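Local coordinates for protein mirolysin (Tannerella forsythia, PDB 7OD0) that probably cleaves peptide bonds as a zinc-dependent metallopeptidase of the pappalysin family, at residues Q35-D40 and T167-V172; M225-M230 and M238-K243; V98-L103 and P140-V145. All coordinates share one frame; numbering follows the deposited sequence. Where two conformers were deposited one is given.

Interaction 1 (Q35-D40 and T167-V172); sequences QVLNED and TATHEV. With ZN (zinc ion), chain J; V7Q (2,1,3-benzothiadiazol-4-ylmethanamine), chain G.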
loop_
_atom_site.group_PDB
_atom_site.type_symbol
_atom_site.label_atom_id
_atom_site.label_comp_id
_atom_site.label_asym_id
_atom_site.label_seq_id
_atom_site.Cartn_x
_atom_site.Cartn_y
_atom_site.Cartn_z
ATOM N N GLN A 35 -0.507 -3.841 11.312
ATOM C CA GLN A 35 0.836 -4.009 11.921
ATOM C C GLN A 35 1.931 -4.027 10.842
ATOM O O GLN A 35 2.970 -3.393 11.069
ATOM C CB GLN A 35 0.840 -5.275 12.778
ATOM C CG GLN A 35 2.198 -5.604 13.361
ATOM C CD GLN A 35 2.702 -4.574 14.346
ATOM O OE1 GLN A 35 1.931 -3.844 14.960
ATOM N NE2 GLN A 35 4.010 -4.540 14.517
ATOM N N VAL A 36 1.728 -4.737 9.731
ATOM C CA VAL A 36 2.723 -4.805 8.611
ATOM C C VAL A 36 2.953 -3.403 8.024
ATOM O O VAL A 36 4.112 -3.097 7.678
ATOM C CB VAL A 36 2.295 -5.771 7.488
ATOM C CG1 VAL A 36 3.074 -5.535 6.213
ATOM C CG2 VAL A 36 2.387 -7.227 7.898
ATOM N N LEU A 37 1.889 -2.612 7.856
ATOM C CA LEU A 37 1.999 -1.254 7.271
ATOM C C LEU A 37 2.874 -0.409 8.202
ATOM O O LEU A 37 3.763 0.300 7.692
ATOM C CB LEU A 37 0.598 -0.656 7.121
ATOM C CG LEU A 37 -0.239 -1.227 5.977
ATOM C CD1 LEU A 37 -1.603 -0.565 5.952
ATOM C CD2 LEU A 37 0.462 -1.029 4.635
ATOM N N ASN A 38 2.635 -0.503 9.513
ATOM C CA ASN A 38 3.372 0.266 10.551
ATOM C C ASN A 38 4.843 -0.156 10.543
ATOM O O ASN A 38 5.698 0.710 10.601
ATOM C CB ASN A 38 2.735 0.090 11.928
ATOM C CG ASN A 38 1.492 0.934 12.099
ATOM O OD1 ASN A 38 1.527 2.135 11.867
ATOM N ND2 ASN A 38 0.408 0.314 12.527
ATOM N N GLU A 39 5.124 -1.445 10.407
ATOM C CA GLU A 39 6.514 -1.977 10.344
ATOM C C GLU A 39 7.213 -1.445 9.089
ATOM O O GLU A 39 8.303 -0.901 9.214
ATOM C CB GLU A 39 6.496 -3.503 10.365
ATOM C CG GLU A 39 5.935 -4.090 11.651
ATOM C CD GLU A 39 6.040 -5.597 11.691
ATOM O OE1 GLU A 39 6.712 -6.148 10.769
ATOM O OE2 GLU A 39 5.496 -6.218 12.644
ATOM N N ASP A 40 6.600 -1.583 7.917
ATOM C CA ASP A 40 7.250 -1.267 6.612
ATOM C C ASP A 40 7.424 0.250 6.461
ATOM O O ASP A 40 8.368 0.675 5.784
ATOM C CB ASP A 40 6.438 -1.850 5.448
ATOM C CG ASP A 40 6.412 -3.364 5.430
ATOM O OD1 ASP A 40 7.105 -3.977 6.276
ATOM O OD2 ASP A 40 5.707 -3.932 4.561
ATOM N N THR A 167 1.364 -6.637 -0.493
ATOM C CA THR A 167 0.449 -6.079 -1.520
ATOM C C THR A 167 -0.018 -4.698 -1.051
ATOM O O THR A 167 0.073 -3.733 -1.846
ATOM C CB THR A 167 -0.732 -7.005 -1.832
ATOM O OG1 THR A 167 -0.175 -8.267 -2.183
ATOM C CG2 THR A 167 -1.588 -6.485 -2.960
ATOM N N ALA A 168 -0.477 -4.612 0.203
ATOM C CA ALA A 168 -0.997 -3.366 0.810
ATOM C C ALA A 168 0.141 -2.341 0.922
ATOM O O ALA A 168 -0.105 -1.172 0.610
ATOM C CB ALA A 168 -1.610 -3.663 2.154
ATOM N N THR A 169 1.348 -2.755 1.338
ATOM C CA THR A 169 2.531 -1.844 1.413
ATOM C C THR A 169 2.767 -1.211 0.036
ATOM O O THR A 169 2.887 0.023 -0.048
ATOM C CB THR A 169 3.791 -2.580 1.886
ATOM O OG1 THR A 169 3.533 -3.089 3.198
ATOM C CG2 THR A 169 5.025 -1.686 1.901
ATOM N N HIS A 170 2.802 -2.032 -1.020
ATOM C CA HIS A 170 3.020 -1.601 -2.427
ATOM C C HIS A 170 1.904 -0.619 -2.840
ATOM O O HIS A 170 2.222 0.448 -3.399
ATOM C CB HIS A 170 3.131 -2.864 -3.302
ATOM C CG HIS A 170 3.212 -2.666 -4.776
ATOM N ND1 HIS A 170 4.385 -2.911 -5.484
ATOM C CD2 HIS A 170 2.275 -2.337 -5.694
ATOM C CE1 HIS A 170 4.180 -2.688 -6.768
ATOM N NE2 HIS A 170 2.878 -2.362 -6.932
ATOM N N GLU A 171 0.640 -0.969 -2.594
ATOM C CA GLU A 171 -0.534 -0.147 -2.980
ATOM C C GLU A 171 -0.555 1.160 -2.180
ATOM O O GLU A 171 -0.879 2.222 -2.750
ATOM C CB GLU A 171 -1.848 -0.908 -2.779
ATOM C CG GLU A 171 -2.022 -2.127 -3.680
ATOM C CD GLU A 171 -1.719 -1.969 -5.162
ATOM O OE1 GLU A 171 -1.711 -0.808 -5.667
ATOM O OE2 GLU A 171 -1.512 -3.026 -5.826
ATOM N N VAL A 172 -0.273 1.115 -0.893
ATOM C CA VAL A 172 -0.203 2.377 -0.114
ATOM C C VAL A 172 0.926 3.233 -0.696
ATOM O O VAL A 172 0.713 4.459 -0.839
ATOM C CB VAL A 172 -0.115 2.108 1.388
ATOM C CG1 VAL A 172 0.192 3.364 2.164
ATOM C CG2 VAL A 172 -1.399 1.452 1.885
HETATM ZN ZN ZN J . 2.149 -1.424 -8.558
HETATM N N1 V7Q G . 4.736 -7.532 -4.829
HETATM C C1 V7Q G . 3.787 -6.400 -4.756
HETATM C C2 V7Q G . 2.669 -6.435 -5.772
HETATM C C3 V7Q G . 1.532 -5.640 -5.619
HETATM C C4 V7Q G . 0.509 -5.622 -6.554
HETATM C C5 V7Q G . 0.543 -6.401 -7.670
HETATM C C6 V7Q G . 1.673 -7.228 -7.862
HETATM N N2 V7Q G . 1.887 -8.073 -8.893
HETATM S S1 V7Q G . 3.202 -8.919 -8.484
HETATM N N3 V7Q G . 3.732 -8.085 -7.207
HETATM C C7 V7Q G . 2.736 -7.235 -6.899
#
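Thr169 and Asp40 make the polar part of this helix-helix contact. Thr169 OG1 donates to Asp40 OD2 at 2.7 Å, approaching the anti side of the carboxylate and lying 18° out of its plane. The torsion that turns OG1 against the backbone N of Thr169 (chi1 -61°) aims the hydroxyl at the aspartate and leaves Thr169 CG2 alongside, 3.5 Å from Asp40 OD2. The same oxygen forms a salt bridge with Arg166, so two donors grip it, which fixes the rotation of a carboxylate that lies buried.

The apolar part is centred on one methyl. Leu37 CD2 reaches across to the second helix and rests 3.8 Å from Thr169 N, 4.2 Å from Ala168 CB and 4.1 Å from Val172 CG2, while Val36 CG1 lies against the Thr169 hydroxyl. Leu37 and Val172 also touch Phe66 of strand 64-68, which places this apolar group between the helices and the sheet. The axes of segments 35-40 and 167-172 approach to 9.6 Å and cross at -58°.

Metal and ligand contacts occupy another side of helix 166-175. His170 NE2 binds the zinc ion at 2.0 Å, and carbon C3 of the benzothiadiazole ligand stands 3.4 Å above one face of its ring, offset toward the rim. His174 and His180 bind the same ion. The order His170, Glu171, His174, His180 fits an HExxHxxxxxH zinc motif, the metzincin pattern apart from its usual glycine, and helix 27-40 packs against the helix that carries its first part.

Interaction 2 (M225-M230 and M238-K243); sequences MFMNYM and MNLFTK. With V7Q (2,1,3-benzothiadiazol-4-ylmethanamine), chain G; EDO (1,2-ethanediol), chain H.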
loop_
_atom_site.group_PDB
_atom_site.type_symbol
_atom_site.label_atom_id
_atom_site.label_comp_id
_atom_site.label_asym_id
_atom_site.label_seq_id
_atom_site.Cartn_x
_atom_site.Cartn_y
_atom_site.Cartn_z
ATOM N N MET A 225 17.348 -2.729 -7.276
ATOM C CA MET A 225 16.748 -2.909 -5.935
ATOM C C MET A 225 15.461 -3.733 -6.057
ATOM O O MET A 225 14.374 -3.181 -5.842
ATOM C CB MET A 225 16.436 -1.550 -5.321
ATOM C CG MET A 225 16.530 -1.550 -3.837
ATOM S SD MET A 225 16.170 0.115 -3.306
ATOM C CE MET A 225 17.833 0.803 -3.264
ATOM N N PHE A 226 15.605 -5.016 -6.386
ATOM C CA PHE A 226 14.434 -5.910 -6.581
ATOM C C PHE A 226 13.764 -6.163 -5.223
ATOM O O PHE A 226 12.657 -6.678 -5.253
ATOM C CB PHE A 226 14.805 -7.219 -7.283
ATOM C CG PHE A 226 15.733 -8.107 -6.486
ATOM C CD1 PHE A 226 15.249 -8.949 -5.491
ATOM C CD2 PHE A 226 17.092 -8.079 -6.714
ATOM C CE1 PHE A 226 16.105 -9.757 -4.755
ATOM C CE2 PHE A 226 17.948 -8.895 -5.985
ATOM C CZ PHE A 226 17.454 -9.732 -5.008
ATOM N N MET A 227 14.388 -5.800 -4.100
ATOM C CA MET A 227 13.747 -6.021 -2.775
ATOM C C MET A 227 13.023 -4.744 -2.345
ATOM O O MET A 227 12.528 -4.713 -1.229
ATOM C CB MET A 227 14.733 -6.499 -1.701
ATOM C CG MET A 227 15.822 -5.506 -1.308
ATOM S SD MET A 227 16.895 -4.942 -2.678
ATOM C CE MET A 227 17.657 -6.479 -3.148
ATOM N N ASN A 228 12.952 -3.737 -3.220
ATOM C CA ASN A 228 12.114 -2.529 -3.020
ATOM C C ASN A 228 10.628 -2.920 -3.068
ATOM O O ASN A 228 10.242 -3.677 -3.990
ATOM C CB ASN A 228 12.409 -1.464 -4.089
ATOM C CG ASN A 228 11.885 -0.104 -3.692
ATOM O OD1 ASN A 228 10.730 0.221 -3.919
ATOM N ND2 ASN A 228 12.725 0.680 -3.043
ATOM N N TYR A 229 9.799 -2.350 -2.185
ATOM C CA TYR A 229 8.346 -2.635 -2.119
ATOM C C TYR A 229 7.654 -2.362 -3.456
ATOM O O TYR A 229 6.630 -3.014 -3.713
ATOM C CB TYR A 229 7.667 -1.838 -1.005
ATOM C CG TYR A 229 8.187 -2.198 0.355
ATOM C CD1 TYR A 229 8.154 -3.510 0.788
ATOM C CD2 TYR A 229 8.729 -1.236 1.189
ATOM C CE1 TYR A 229 8.620 -3.861 2.037
ATOM C CE2 TYR A 229 9.219 -1.572 2.437
ATOM C CZ TYR A 229 9.191 -2.892 2.848
ATOM O OH TYR A 229 9.668 -3.258 4.072
ATOM N N MET A 230 8.192 -1.448 -4.270
ATOM C CA MET A 230 7.550 -0.991 -5.522
ATOM C C MET A 230 8.020 -1.836 -6.726
ATOM O O MET A 230 7.791 -1.420 -7.861
ATOM C CB MET A 230 7.851 0.498 -5.743
ATOM C CG MET A 230 7.401 1.363 -4.608
ATOM S SD MET A 230 5.726 0.999 -4.002
ATOM C CE MET A 230 4.759 1.316 -5.472
ATOM N N MET A 238 10.912 -8.698 -0.344
ATOM C CA MET A 238 10.861 -7.209 -0.329
ATOM C C MET A 238 11.135 -6.740 1.096
ATOM O O MET A 238 10.755 -7.473 2.040
ATOM C CB MET A 238 9.475 -6.672 -0.690
ATOM C CG MET A 238 9.050 -6.877 -2.086
ATOM S SD MET A 238 7.360 -6.301 -2.224
ATOM C CE MET A 238 7.243 -6.463 -4.007
ATOM N N ASN A 239 11.824 -5.621 1.286
ATOM C CA ASN A 239 12.175 -5.243 2.677
ATOM C C ASN A 239 12.564 -3.774 2.806
ATOM O O ASN A 239 13.039 -3.442 3.913
ATOM C CB ASN A 239 13.258 -6.154 3.252
ATOM C CG ASN A 239 14.412 -6.363 2.295
ATOM O OD1 ASN A 239 15.171 -5.426 2.022
ATOM N ND2 ASN A 239 14.548 -7.584 1.789
ATOM N N LEU A 240 12.379 -2.913 1.788
ATOM C CA LEU A 240 12.633 -1.466 2.012
ATOM C C LEU A 240 11.922 -0.554 1.020
ATOM O O LEU A 240 11.547 -0.975 -0.114
ATOM C CB LEU A 240 14.132 -1.169 2.003
ATOM C CG LEU A 240 14.802 -0.926 0.654
ATOM C CD1 LEU A 240 16.118 -0.169 0.837
ATOM C CD2 LEU A 240 15.050 -2.238 -0.062
ATOM N N PHE A 241 11.759 0.667 1.515
ATOM C CA PHE A 241 11.605 1.923 0.757
ATOM C C PHE A 241 12.953 2.628 0.851
ATOM O O PHE A 241 13.657 2.425 1.877
ATOM C CB PHE A 241 10.542 2.834 1.395
ATOM C CG PHE A 241 9.108 2.413 1.231
ATOM C CD1 PHE A 241 8.541 2.302 -0.034
ATOM C CD2 PHE A 241 8.310 2.159 2.334
ATOM C CE1 PHE A 241 7.214 1.914 -0.180
ATOM C CE2 PHE A 241 6.987 1.777 2.182
ATOM C CZ PHE A 241 6.434 1.666 0.931
ATOM N N THR A 242 13.275 3.477 -0.125
ATOM C CA THR A 242 14.457 4.359 -0.031
ATOM C C THR A 242 14.089 5.661 0.694
ATOM O O THR A 242 12.881 5.989 0.806
ATOM C CB THR A 242 15.079 4.669 -1.392
ATOM O OG1 THR A 242 14.182 5.507 -2.113
ATOM C CG2 THR A 242 15.439 3.426 -2.180
ATOM N N LYS A 243 15.121 6.395 1.128
ATOM C CA LYS A 243 14.995 7.770 1.684
ATOM C C LYS A 243 14.351 8.675 0.630
ATOM O O LYS A 243 13.475 9.471 1.011
ATOM C CB LYS A 243 16.371 8.289 2.116
ATOM C CG LYS A 243 16.992 7.527 3.275
ATOM C CD LYS A 243 18.434 7.881 3.564
ATOM C CE LYS A 243 18.913 7.291 4.873
ATOM N NZ LYS A 243 20.299 7.702 5.196
HETATM N N1 V7Q G . 4.736 -7.532 -4.829
HETATM C C1 V7Q G . 3.787 -6.400 -4.756
HETATM C C2 V7Q G . 2.669 -6.435 -5.772
HETATM C C3 V7Q G . 1.532 -5.640 -5.619
HETATM C C4 V7Q G . 0.509 -5.622 -6.554
HETATM C C5 V7Q G . 0.543 -6.401 -7.670
HETATM C C6 V7Q G . 1.673 -7.228 -7.862
HETATM N N2 V7Q G . 1.887 -8.073 -8.893
HETATM S S1 V7Q G . 3.202 -8.919 -8.484
HETATM N N3 V7Q G . 3.732 -8.085 -7.207
HETATM C C7 V7Q G . 2.736 -7.235 -6.899
HETATM C C1 EDO H . 12.163 0.010 5.124
HETATM O O1 EDO H . 12.641 1.085 4.401
HETATM C C2 EDO H . 10.764 -0.031 5.380
HETATM O O2 EDO H . 10.451 -1.254 5.978
#
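Met227 and Asn239 join their backbones through Asn239 N, which donates to Met227 O at 2.8 Å in the carbonyl plane. Two residues on, Tyr229 N donates to Leu240 O at 3.0 Å, completing a single beta bridge between Asn228 and Leu240. Each carbonyl takes a second, softer donor: Asn228 CA lies 3.3 Å from Leu240 O, and Met238 CA points a C-H at Met227 O.

The Asn228 side chain is satisfied at both ends. Its OD1 accepts from Met230 N at 3.1 Å, an Asx turn, and its ND2 donates to Gln245 OE1, with only a weak additional bond to the sulfur of Met225. Beside this turn Met230 touches His174 and its side chain is about 5 Å from the zinc ion, so position and sequence are consistent with the Met-turn that passes beneath the metal site in metzincins.

Tyr229 projects over the partner segment 238-243, with one face of its ring above Leu240 N and its hydroxyl donating to ethanediol O2 at 2.9 Å. Ethanediol O1 accepts from Phe241 N at 3.0 Å; this molecule, probably from the crystallisation liquor, also bonds Asn45 and Gly60. The edge of the Tyr229 ring points at the face of Phe241, centroids 4.7 Å apart and planes at 65°, with Tyr229 CD2 over the centre of the phenylalanine ring. On the other side of the bridge Leu240 CD2 packs against Met227 CG. Asn239 O accepts from Arg43 and Asn45, Asn239 OD1 bonds to Thr51, and Thr242, the N-cap of helix 243-250, shares a hydrogen bond between its OG1 and Asp197.

Interaction 3 (V98-L103 and P140-V145); sequences VKFSNL and PNTDGV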
loop_
_atom_site.group_PDB
_atom_site.type_symbol
_atom_site.label_atom_id
_atom_site.label_comp_id
_atom_site.label_asym_id
_atom_site.label_seq_id
_atom_site.Cartn_x
_atom_site.Cartn_y
_atom_site.Cartn_z
ATOM N N VAL A 98 -16.423 -2.191 -6.030
ATOM C CA VAL A 98 -16.218 -2.487 -4.581
ATOM C C VAL A 98 -16.329 -1.185 -3.770
ATOM O O VAL A 98 -16.598 -1.287 -2.561
ATOM C CB VAL A 98 -14.880 -3.196 -4.307
ATOM C CG1 VAL A 98 -13.697 -2.237 -4.387
ATOM C CG2 VAL A 98 -14.920 -3.901 -2.956
ATOM N N LYS A 99 -16.166 -0.013 -4.395
ATOM C CA LYS A 99 -16.081 1.281 -3.665
ATOM C C LYS A 99 -17.450 1.974 -3.597
ATOM O O LYS A 99 -17.483 3.081 -3.076
ATOM C CB LYS A 99 -15.017 2.171 -4.311
ATOM C CG LYS A 99 -13.645 1.524 -4.396
ATOM C CD LYS A 99 -12.548 2.436 -4.792
ATOM C CE LYS A 99 -11.251 1.701 -5.087
ATOM N NZ LYS A 99 -10.368 2.506 -5.964
ATOM N N PHE A 100 -18.532 1.348 -4.088
ATOM C CA PHE A 100 -19.893 1.950 -4.071
ATOM C C PHE A 100 -20.930 0.966 -3.510
ATOM O O PHE A 100 -21.171 -0.124 -4.100
ATOM C CB PHE A 100 -20.270 2.430 -5.467
ATOM C CG PHE A 100 -19.358 3.474 -6.045
ATOM C CD1 PHE A 100 -19.494 4.810 -5.701
ATOM C CD2 PHE A 100 -18.378 3.122 -6.951
ATOM C CE1 PHE A 100 -18.671 5.777 -6.271
ATOM C CE2 PHE A 100 -17.563 4.085 -7.523
ATOM C CZ PHE A 100 -17.694 5.404 -7.162
ATOM N N SER A 101 -21.517 1.330 -2.368
ATOM C CA SER A 101 -22.669 0.617 -1.752
ATOM C C SER A 101 -23.738 0.352 -2.832
ATOM O O SER A 101 -24.292 -0.759 -2.849
ATOM C CB SER A 101 -23.228 1.384 -0.596
ATOM O OG SER A 101 -22.217 1.701 0.353
ATOM N N ASN A 102 -23.946 1.317 -3.739
ATOM C CA ASN A 102 -24.913 1.275 -4.867
ATOM C C ASN A 102 -24.641 0.071 -5.785
ATOM O O ASN A 102 -25.617 -0.414 -6.390
ATOM C CB ASN A 102 -24.898 2.595 -5.657
ATOM C CG ASN A 102 -25.568 3.727 -4.913
ATOM O OD1 ASN A 102 -25.496 4.884 -5.330
ATOM N ND2 ASN A 102 -26.186 3.416 -3.780
ATOM N N LEU A 103 -23.383 -0.375 -5.915
ATOM C CA LEU A 103 -22.961 -1.452 -6.864
ATOM C C LEU A 103 -22.530 -2.712 -6.100
ATOM O O LEU A 103 -21.775 -3.533 -6.684
ATOM C CB LEU A 103 -21.825 -0.930 -7.757
ATOM C CG LEU A 103 -22.186 0.223 -8.703
ATOM C CD1 LEU A 103 -20.962 0.668 -9.508
ATOM C CD2 LEU A 103 -23.323 -0.190 -9.638
ATOM N N PRO A 140 -12.710 11.646 -6.324
ATOM C CA PRO A 140 -12.582 11.703 -4.859
ATOM C C PRO A 140 -13.138 10.441 -4.163
ATOM O O PRO A 140 -12.597 10.032 -3.159
ATOM C CB PRO A 140 -13.375 12.966 -4.471
ATOM C CG PRO A 140 -14.350 13.151 -5.610
ATOM C CD PRO A 140 -13.584 12.705 -6.853
ATOM N N ASN A 141 -14.183 9.823 -4.726
ATOM C CA ASN A 141 -14.927 8.729 -4.055
ATOM C C ASN A 141 -14.153 7.419 -4.155
ATOM O O ASN A 141 -14.474 6.493 -3.366
ATOM C CB ASN A 141 -16.347 8.576 -4.606
ATOM C CG ASN A 141 -17.210 9.780 -4.269
ATOM O OD1 ASN A 141 -16.971 10.492 -3.290
ATOM N ND2 ASN A 141 -18.191 10.049 -5.107
ATOM N N THR A 142 -13.214 7.314 -5.106
ATOM C CA THR A 142 -12.488 6.056 -5.400
ATOM C C THR A 142 -11.016 6.156 -4.963
ATOM O O THR A 142 -10.269 5.190 -5.204
ATOM C CB THR A 142 -12.677 5.682 -6.875
ATOM O OG1 THR A 142 -12.212 6.767 -7.678
ATOM C CG2 THR A 142 -14.117 5.333 -7.201
ATOM N N ASP A 143 -10.623 7.242 -4.300
ATOM C CA ASP A 143 -9.283 7.358 -3.672
ATOM C C ASP A 143 -9.151 6.291 -2.573
ATOM O O ASP A 143 -10.073 6.135 -1.713
ATOM C CB ASP A 143 -9.035 8.758 -3.114
ATOM C CG ASP A 143 -7.602 8.940 -2.652
ATOM O OD1 ASP A 143 -6.684 8.719 -3.466
ATOM O OD2 ASP A 143 -7.407 9.221 -1.477
ATOM N N GLY A 144 -8.036 5.566 -2.604
ATOM C CA GLY A 144 -7.722 4.522 -1.627
ATOM C C GLY A 144 -7.110 3.314 -2.298
ATOM O O GLY A 144 -6.535 3.430 -3.411
ATOM N N VAL A 145 -7.273 2.170 -1.653
ATOM C CA VAL A 145 -6.492 0.942 -1.954
ATOM C C VAL A 145 -7.452 -0.243 -1.889
ATOM O O VAL A 145 -8.289 -0.301 -0.956
ATOM C CB VAL A 145 -5.296 0.835 -0.985
ATOM C CG1 VAL A 145 -4.725 -0.569 -0.871
ATOM C CG2 VAL A 145 -4.201 1.832 -1.361
HETATM O O HOH W 1 -7.686 1.759 -5.162
HETATM O O HOH W 2 -16.810 5.684 -2.675
#
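Lys99 reaches across to Thr142 and carries most of this contact. Its CB starts at the margin, 4.5 Å from Asn141 O. With CG turned against the backbone N (chi1 -56°) and every later torsion extended, the chain runs straight past the second loop. CD comes alongside the Thr142 backbone, 3.7 Å from Thr142 CA, and the side chain also touches Trp118 and Val146 of neighbouring strands. CE continues beside the Thr142 carbonyl. At the tip, NZ donates to Thr142 O at 2.8 Å, in the carbonyl plane and on a lone pair, with a C=O...N angle of 141°. NZ also donates to a water at 2.9 Å, which passes a hydrogen bond to Gly144 O, and it forms a salt bridge with Asp96.

Two further features widen the joint. A second water donates to both Lys99 O and Asn141 O, tying the backbones. Phe100 meets the other loop with the far atoms of its ring, CZ 3.6 Å from Thr142 CG2 and CE1 4.0 Å from Asn141 CB. Thr142 OG1 turns instead to Gln131.

The contact joins the loop leading toward strand 115-120 to the one entering strand 145-148. Since a carbonyl, a water and a carboxylate all receive the buried ammonium, its positive charge is probably retained.

In the fold
Interactions 1 and 2 meet at the zinc site, their centres about 12 Å apart. His170 ND1 lies 2.9 Å from Tyr229 O, a probable hydrogen bond through which 225-230 would orient a zinc-binding ring on 167-172. Met230 CE packs 3.4 Å from His170 O, and interaction 1 touches the benzothiadiazole ligand. Interaction 3 lies about 20 Å from interaction 1, centre to centre, and falls between its two segments along the chain; Val145 CG1 touches Glu171 CB at 3.5 Å, bringing the start of strand 145-148 against the zinc-binding helix. Interactions 2 and 3 sit on opposite sides of the chain's centre, centres about 29 Å apart, and the Lys99 side chain is about 13 Å from the zinc ion.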